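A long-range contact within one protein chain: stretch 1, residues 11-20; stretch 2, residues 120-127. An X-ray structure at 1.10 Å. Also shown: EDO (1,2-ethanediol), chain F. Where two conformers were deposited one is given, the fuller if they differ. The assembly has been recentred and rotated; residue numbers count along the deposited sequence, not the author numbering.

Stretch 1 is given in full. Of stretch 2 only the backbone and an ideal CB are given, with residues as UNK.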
# COMPACT_ATOMS: atom_id res chain seq x y z
N ARG A 11 5.92 -14.34 8.12
CA ARG A 11 4.49 -14.31 8.40
C ARG A 11 4.06 -13.00 9.01
O ARG A 11 4.82 -12.38 9.73
CB ARG A 11 4.13 -15.45 9.41
CG ARG A 11 4.27 -16.84 8.81
CD ARG A 11 3.61 -17.88 9.67
NE ARG A 11 2.41 -17.36 10.28
CZ ARG A 11 1.96 -17.61 11.50
NH1 ARG A 11 2.51 -18.51 12.31
NH2 ARG A 11 0.88 -16.94 11.88
N THR A 12 2.81 -12.63 8.77
CA THR A 12 2.24 -11.46 9.38
C THR A 12 1.62 -11.73 10.75
O THR A 12 1.22 -12.86 11.07
CB THR A 12 1.23 -10.81 8.44
OG1 THR A 12 0.28 -11.79 8.10
CG2 THR A 12 1.88 -10.26 7.16
N SER A 13 1.51 -10.70 11.55
CA SER A 13 0.95 -10.76 12.89
C SER A 13 -0.50 -10.36 12.93
O SER A 13 -1.08 -9.90 11.94
CB SER A 13 1.72 -9.80 13.78
OG SER A 13 1.28 -8.49 13.53
N SER A 14 -1.08 -10.44 14.12
CA SER A 14 -2.48 -10.10 14.32
C SER A 14 -2.79 -8.64 14.10
O SER A 14 -3.95 -8.30 13.91
CB SER A 14 -2.92 -10.47 15.74
OG SER A 14 -2.18 -9.71 16.71
N THR A 15 -1.80 -7.75 14.19
CA THR A 15 -2.06 -6.33 13.96
C THR A 15 -1.57 -5.88 12.58
O THR A 15 -1.55 -4.68 12.28
CB THR A 15 -1.44 -5.48 15.04
OG1 THR A 15 -0.04 -5.73 15.02
CG2 THR A 15 -2.03 -5.73 16.40
N SER A 16 -1.12 -6.80 11.75
CA SER A 16 -0.80 -6.46 10.38
C SER A 16 -2.07 -6.28 9.56
O SER A 16 -3.11 -6.86 9.88
CB SER A 16 0.04 -7.55 9.75
OG SER A 16 1.24 -7.81 10.49
N PHE A 17 -1.95 -5.53 8.48
CA PHE A 17 -3.04 -5.39 7.52
C PHE A 17 -2.54 -5.81 6.16
O PHE A 17 -1.49 -5.38 5.72
CB PHE A 17 -3.48 -3.94 7.45
CG PHE A 17 -4.54 -3.65 6.42
CD1 PHE A 17 -5.83 -4.10 6.58
CD2 PHE A 17 -4.24 -2.92 5.30
CE1 PHE A 17 -6.80 -3.84 5.62
CE2 PHE A 17 -5.20 -2.62 4.35
CZ PHE A 17 -6.48 -3.08 4.51
N THR A 18 -3.33 -6.64 5.47
CA THR A 18 -3.05 -7.02 4.10
C THR A 18 -4.28 -6.82 3.26
O THR A 18 -5.41 -7.07 3.69
CB THR A 18 -2.60 -8.47 4.03
OG1 THR A 18 -3.61 -9.32 4.58
CG2 THR A 18 -1.30 -8.68 4.75
N THR A 19 -4.06 -6.39 2.03
CA THR A 19 -5.13 -6.32 1.05
C THR A 19 -4.53 -6.45 -0.35
O THR A 19 -3.36 -6.25 -0.53
CB THR A 19 -5.96 -5.03 1.21
OG1 THR A 19 -7.15 -5.16 0.44
CG2 THR A 19 -5.21 -3.76 0.83
N SER A 20 -5.37 -6.78 -1.30
CA SER A 20 -4.95 -6.77 -2.69
C SER A 20 -5.94 -5.99 -3.51
O SER A 20 -7.09 -5.86 -3.15
CB SER A 20 -4.81 -8.16 -3.22
OG SER A 20 -6.04 -8.83 -3.19
N UNK A 120 -1.69 -7.42 -10.45
CA UNK A 120 -2.44 -7.31 -9.20
C UNK A 120 -1.46 -6.87 -8.12
O UNK A 120 -0.31 -7.34 -8.09
CB UNK A 120 -3.12 -8.63 -8.83
N UNK A 121 -1.91 -6.00 -7.22
CA UNK A 121 -1.06 -5.41 -6.21
C UNK A 121 -1.44 -5.91 -4.83
O UNK A 121 -2.62 -6.03 -4.52
CB UNK A 121 -1.14 -3.88 -6.27
N UNK A 122 -0.42 -6.16 -4.01
CA UNK A 122 -0.60 -6.73 -2.67
C UNK A 122 0.08 -5.82 -1.67
O UNK A 122 1.31 -5.69 -1.70
CB UNK A 122 -0.04 -8.15 -2.58
N UNK A 123 -0.71 -5.21 -0.80
CA UNK A 123 -0.22 -4.28 0.21
C UNK A 123 -0.17 -4.98 1.56
O UNK A 123 -1.14 -5.63 1.97
CB UNK A 123 -1.10 -3.03 0.28
N UNK A 124 0.94 -4.79 2.27
CA UNK A 124 1.07 -5.24 3.67
C UNK A 124 1.55 -4.07 4.49
O UNK A 124 2.50 -3.38 4.10
CB UNK A 124 2.03 -6.43 3.80
N UNK A 125 0.92 -3.87 5.64
CA UNK A 125 1.33 -2.87 6.65
C UNK A 125 1.55 -3.64 7.94
O UNK A 125 0.65 -4.37 8.39
CB UNK A 125 0.29 -1.76 6.83
N UNK A 126 2.73 -3.48 8.56
CA UNK A 126 3.01 -4.20 9.81
C UNK A 126 3.92 -3.39 10.70
O UNK A 126 4.88 -2.82 10.24
CB UNK A 126 3.64 -5.56 9.52
N UNK A 127 3.65 -3.44 12.00
CA UNK A 127 4.59 -2.91 12.97
C UNK A 127 5.88 -3.67 12.93
O UNK A 127 5.86 -4.87 12.79
CB UNK A 127 4.00 -2.95 14.38
C1 EDO F . 5.25 -5.02 19.67
O1 EDO F . 5.46 -6.10 18.73
C2 EDO F . 3.75 -4.78 19.92
O2 EDO F . 3.00 -4.94 18.73

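The backbone fixes the frame first. Residues 17-20 and 120-127 run antiparallel, at 171° between their directions, and four hydrogen bonds tie them: Phe17 N to the O of position 125 and the N of 125 to Phe17 O, both 2.8 Å, then Thr19 N to the O of 123 at 3.0 Å and the N of 123 to Thr19 O at 2.9 Å. Positions 123 and 125 therefore share a face with Phe17 and Thr19, while 122 and 124 share one with Thr18 and Ser20.

At position 120 the ideal CB finds nothing of stretch 1 within 5.5 Å, so the choice is wide. It is Thr120, whose CG2 lies 4.5 Å from Ser20 CB. Position 121 is equally unconstrained; Tyr121 fills it, and its ring leads away from stretch 1.

The ideal CB of position 122 is 4.8 Å from Ser20 CB. Extended phi/psi of -126/115 and a small serine opposite leave room for a large side chain, aromatic or aliphatic, or a polar one. Tyr122, with chi1 m, brings CD2 to 3.6 Å from Ser20 CB.

Position 123 lies opposite Thr19, with the Phe17 ring farther along the same face; a branched aliphatic would suit, though other apolar groups could also serve. The residue is Leu123. Its CD2 is 4.1 Å from Thr19 CG2 and reaches the edge of the Phe17 ring, 4.4 Å from CE2.

Position 124 faces methyls: its ideal CB is 4.1 Å from Thr18 CG2 and 5.1 Å from Thr12 CG2. Valine, threonine or isoleucine would all be plausible. Thr124, chi1 m, sets its CG2 3.9 Å from both Thr12 CG2 and Thr18 CG2, and its OG1 3.7 Å from Thr18 CG2.

Position 125 pairs with Phe17, whose ring offers an apolar surface beside the CB; isoleucine, leucine, valine or methionine could use it. Ile125 extends CD1 to 4.0 Å from Phe17 CD2.

At position 126 CA-to-CB points sideways, but the ideal CB is only 3.4 Å from Ser16 OG, with Ser13 OG at 5.5 Å. A small polar side chain fits this hydroxyl-lined site best, and alanine would also be compact enough. With Ser126, chi1 t, OG comes 3.0 Å from Ser16 OG. A water hydrogen-bonds to both, at 2.6 Å from Ser126 OG and 2.9 Å from Ser16 OG.

Position 127 points sideways, its ideal CB 4.9 Å from Thr15 OG1, so many side chains would fit, polar ones included. Glu127 OE1 accepts a hydrogen bond from EDO O2, probably from the crystallisation liquor, at 2.8 Å.

Stretch 2 120-127: TYYLTISE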
# COMPACT_ATOMS: atom_id res chain seq x y z
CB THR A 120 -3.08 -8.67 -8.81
OG1 THR A 120 -3.86 -9.17 -9.92
CG2 THR A 120 -3.98 -8.57 -7.60
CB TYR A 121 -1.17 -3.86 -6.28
CG TYR A 121 -0.80 -3.36 -7.64
CD1 TYR A 121 0.52 -3.23 -8.00
CD2 TYR A 121 -1.75 -3.08 -8.59
CE1 TYR A 121 0.88 -2.81 -9.28
CE2 TYR A 121 -1.43 -2.68 -9.88
CZ TYR A 121 -0.11 -2.56 -10.21
OH TYR A 121 0.30 -2.18 -11.48
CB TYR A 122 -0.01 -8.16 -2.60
CG TYR A 122 -0.72 -9.12 -3.52
CD1 TYR A 122 -0.46 -9.15 -4.90
CD2 TYR A 122 -1.69 -9.96 -3.01
CE1 TYR A 122 -1.13 -10.03 -5.74
CE2 TYR A 122 -2.40 -10.84 -3.86
CZ TYR A 122 -2.11 -10.83 -5.21
OH TYR A 122 -2.78 -11.70 -6.05
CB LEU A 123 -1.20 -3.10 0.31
CG LEU A 123 -1.01 -2.10 1.44
CD1 LEU A 123 0.32 -1.38 1.31
CD2 LEU A 123 -2.18 -1.13 1.49
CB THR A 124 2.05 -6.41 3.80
OG1 THR A 124 1.66 -7.49 2.96
CG2 THR A 124 2.12 -6.92 5.23
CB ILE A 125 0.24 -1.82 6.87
CG1 ILE A 125 -0.11 -1.08 5.56
CG2 ILE A 125 0.65 -0.83 7.93
CD1 ILE A 125 -1.33 -0.18 5.64
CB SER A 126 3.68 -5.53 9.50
OG SER A 126 3.84 -6.28 10.66
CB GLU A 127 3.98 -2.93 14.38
CG GLU A 127 4.88 -2.33 15.43
CD GLU A 127 4.32 -2.31 16.85
OE1 GLU A 127 3.12 -2.70 17.02
OE2 GLU A 127 5.07 -1.93 17.77
O HOH W 1 3.90 -8.89 11.09
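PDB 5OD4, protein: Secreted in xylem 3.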